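PDB 2DYO: autophagy protein 5 from Saccharomyces cerevisiae, which acts in autophagic vesicle formation and cytoplasm-to-vacuole transport, and is required for the selective degradation of the nucleus and of mitochondria. Local coordinates for residues A[199-204]-A[266-270]. Residues are numbered along the deposited sequence; the frame is centred on the assembly and turned at random.
Sequences RPRHIP and LYDLY
P204 lies over one face of the Y270 ring: its CD is 3.9 Å from the ring centroid and 29° off the normal, which meets the criterion for a CH-pi contact. The nearest ring atom is CE1, 3.5 Å from P204 CD, so the proline favours the outer part of the ring. Y270 CG is anti to the backbone N (chi1 177°), carrying the ring from the helix towards 199-204; the OH hydrogen-bonds outside both segments, to G278 O and R274 NH1, just after helix 266-273. I203 runs past Y270 in the reverse sense, with its CG2 3.9 Å from Y270 CD1. The CG1 branch reaches L266, with I203 CG1 3.8 Å from L266 CD2, while its terminal CD1 also approaches Y270 CB. One helical turn separates L266 from Y270, and I203 packs against both. P200 crosses Y267 at about a right angle; its CD approaches CE1 of that ring obliquely (3.5 Å), while CG lies at the edge, in the ring plane. R199 CZ stands 5.5 Å from the centroid of the Y267 ring, a long contact and at most a weak cation-pi attraction; the R199 NH2 hydrogen-bonds to V228 O. Five of the seven touching residues are buried, and the contact joins the loop between helix 185-195 and strand 205-208 to helix 266-273, within the ubiquitin-like UblB region. Helix 142-159 packs on P200, P204 and Y270, while strand 280-286 meets Y270 through L280.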
loop_
_atom_site.group_PDB
_atom_site.type_symbol
_atom_site.label_atom_id
_atom_site.label_comp_id
_atom_site.label_asym_id
_atom_site.label_seq_id
_atom_site.Cartn_x
_atom_site.Cartn_y
_atom_site.Cartn_z
ATOM N N ARG A 199 0.654 -24.142 -4.017
ATOM C CA ARG A 199 1.472 -23.502 -5.042
ATOM C C ARG A 199 0.573 -22.881 -6.113
ATOM O O ARG A 199 -0.265 -23.550 -6.714
ATOM C CB ARG A 199 2.450 -24.501 -5.678
ATOM C CG ARG A 199 3.579 -23.821 -6.463
ATOM C CD ARG A 199 4.760 -24.755 -6.695
ATOM N NE ARG A 199 5.936 -24.050 -7.211
ATOM C CZ ARG A 199 6.064 -23.601 -8.457
ATOM N NH1 ARG A 199 5.088 -23.779 -9.341
ATOM N NH2 ARG A 199 7.170 -22.967 -8.823
ATOM N N PRO A 200 0.752 -21.577 -6.359
ATOM C CA PRO A 200 0.011 -20.760 -7.325
ATOM C C PRO A 200 -0.174 -21.303 -8.743
ATOM O O PRO A 200 0.741 -21.878 -9.333
ATOM C CB PRO A 200 0.793 -19.446 -7.333
ATOM C CG PRO A 200 1.346 -19.370 -5.948
ATOM C CD PRO A 200 1.815 -20.784 -5.718
ATOM N N ARG A 201 -1.374 -21.107 -9.280
ATOM C CA ARG A 201 -1.687 -21.500 -10.648
ATOM C C ARG A 201 -1.244 -20.317 -11.515
ATOM O O ARG A 201 -0.789 -20.482 -12.651
ATOM C CB ARG A 201 -3.189 -21.730 -10.801
ATOM C CG ARG A 201 -3.667 -23.088 -10.308
ATOM C CD ARG A 201 -3.072 -24.183 -11.172
ATOM N NE ARG A 201 -3.820 -25.431 -11.086
ATOM C CZ ARG A 201 -3.918 -26.302 -12.084
ATOM N NH1 ARG A 201 -4.616 -27.418 -11.929
ATOM N NH2 ARG A 201 -3.328 -26.050 -13.245
ATOM N N HIS A 202 -1.391 -19.120 -10.950
ATOM C CA HIS A 202 -0.994 -17.867 -11.599
ATOM C C HIS A 202 -0.516 -16.922 -10.506
ATOM O O HIS A 202 -0.847 -17.109 -9.340
ATOM C CB HIS A 202 -2.171 -17.210 -12.325
ATOM C CG HIS A 202 -2.570 -17.894 -13.595
ATOM N ND1 HIS A 202 -3.596 -18.813 -13.655
ATOM C CD2 HIS A 202 -2.096 -17.776 -14.857
ATOM C CE1 HIS A 202 -3.738 -19.230 -14.901
ATOM N NE2 HIS A 202 -2.839 -18.617 -15.650
ATOM N N ILE A 203 0.258 -15.906 -10.869
ATOM C CA ILE A 203 0.732 -14.953 -9.867
ATOM C C ILE A 203 -0.004 -13.613 -9.951
ATOM O O ILE A 203 -0.046 -12.985 -11.015
ATOM C CB ILE A 203 2.249 -14.650 -10.017
ATOM C CG1 ILE A 203 3.080 -15.924 -9.832
ATOM C CG2 ILE A 203 2.673 -13.598 -8.984
ATOM C CD1 ILE A 203 3.077 -16.482 -8.420
ATOM N N PRO A 204 -0.603 -13.169 -8.832
ATOM C CA PRO A 204 -1.325 -11.896 -8.776
ATOM C C PRO A 204 -0.232 -10.829 -8.734
ATOM O O PRO A 204 0.279 -10.491 -7.659
ATOM C CB PRO A 204 -2.084 -11.974 -7.446
ATOM C CG PRO A 204 -2.199 -13.463 -7.185
ATOM C CD PRO A 204 -0.838 -13.954 -7.607
ATOM N N LEU A 266 10.095 -15.780 -8.822
ATOM C CA LEU A 266 8.795 -15.125 -8.707
ATOM C C LEU A 266 7.908 -15.720 -7.614
ATOM O O LEU A 266 7.238 -14.985 -6.893
ATOM C CB LEU A 266 8.064 -15.162 -10.056
ATOM C CG LEU A 266 6.776 -14.337 -10.144
ATOM C CD1 LEU A 266 7.088 -12.870 -9.859
ATOM C CD2 LEU A 266 6.163 -14.492 -11.534
ATOM N N TYR A 267 7.887 -17.042 -7.485
ATOM C CA TYR A 267 7.062 -17.654 -6.442
ATOM C C TYR A 267 7.517 -17.164 -5.072
ATOM O O TYR A 267 6.696 -16.811 -4.226
ATOM C CB TYR A 267 7.157 -19.182 -6.474
ATOM C CG TYR A 267 6.573 -19.822 -5.233
ATOM C CD1 TYR A 267 5.200 -19.790 -4.990
ATOM C CD2 TYR A 267 7.399 -20.400 -4.270
ATOM C CE1 TYR A 267 4.664 -20.315 -3.813
ATOM C CE2 TYR A 267 6.875 -20.927 -3.092
ATOM C CZ TYR A 267 5.508 -20.881 -2.870
ATOM O OH TYR A 267 4.989 -21.401 -1.704
ATOM N N ASP A 268 8.831 -17.158 -4.855
ATOM C CA ASP A 268 9.390 -16.694 -3.590
ATOM C C ASP A 268 9.012 -15.242 -3.342
ATOM O O ASP A 268 8.547 -14.882 -2.259
ATOM C CB ASP A 268 10.915 -16.810 -3.603
ATOM C CG ASP A 268 11.403 -18.101 -2.994
ATOM O OD1 ASP A 268 11.126 -18.328 -1.797
ATOM O OD2 ASP A 268 12.061 -18.885 -3.708
ATOM N N LEU A 269 9.223 -14.408 -4.355
ATOM C CA LEU A 269 8.911 -12.993 -4.244
ATOM C C LEU A 269 7.449 -12.812 -3.845
ATOM O O LEU A 269 7.144 -12.116 -2.876
ATOM C CB LEU A 269 9.193 -12.284 -5.569
ATOM C CG LEU A 269 9.104 -10.757 -5.554
ATOM C CD1 LEU A 269 10.050 -10.185 -4.505
ATOM C CD2 LEU A 269 9.441 -10.226 -6.929
ATOM N N TYR A 270 6.542 -13.443 -4.582
ATOM C CA TYR A 270 5.125 -13.323 -4.260
ATOM C C TYR A 270 4.788 -13.835 -2.861
ATOM O O TYR A 270 4.237 -13.111 -2.034
ATOM C CB TYR A 270 4.259 -14.092 -5.256
ATOM C CG TYR A 270 2.793 -14.032 -4.871
ATOM C CD1 TYR A 270 2.029 -12.900 -5.155
ATOM C CD2 TYR A 270 2.202 -15.056 -4.124
ATOM C CE1 TYR A 270 0.717 -12.784 -4.700
ATOM C CE2 TYR A 270 0.884 -14.949 -3.657
ATOM C CZ TYR A 270 0.150 -13.806 -3.951
ATOM O OH TYR A 270 -1.137 -13.675 -3.479
#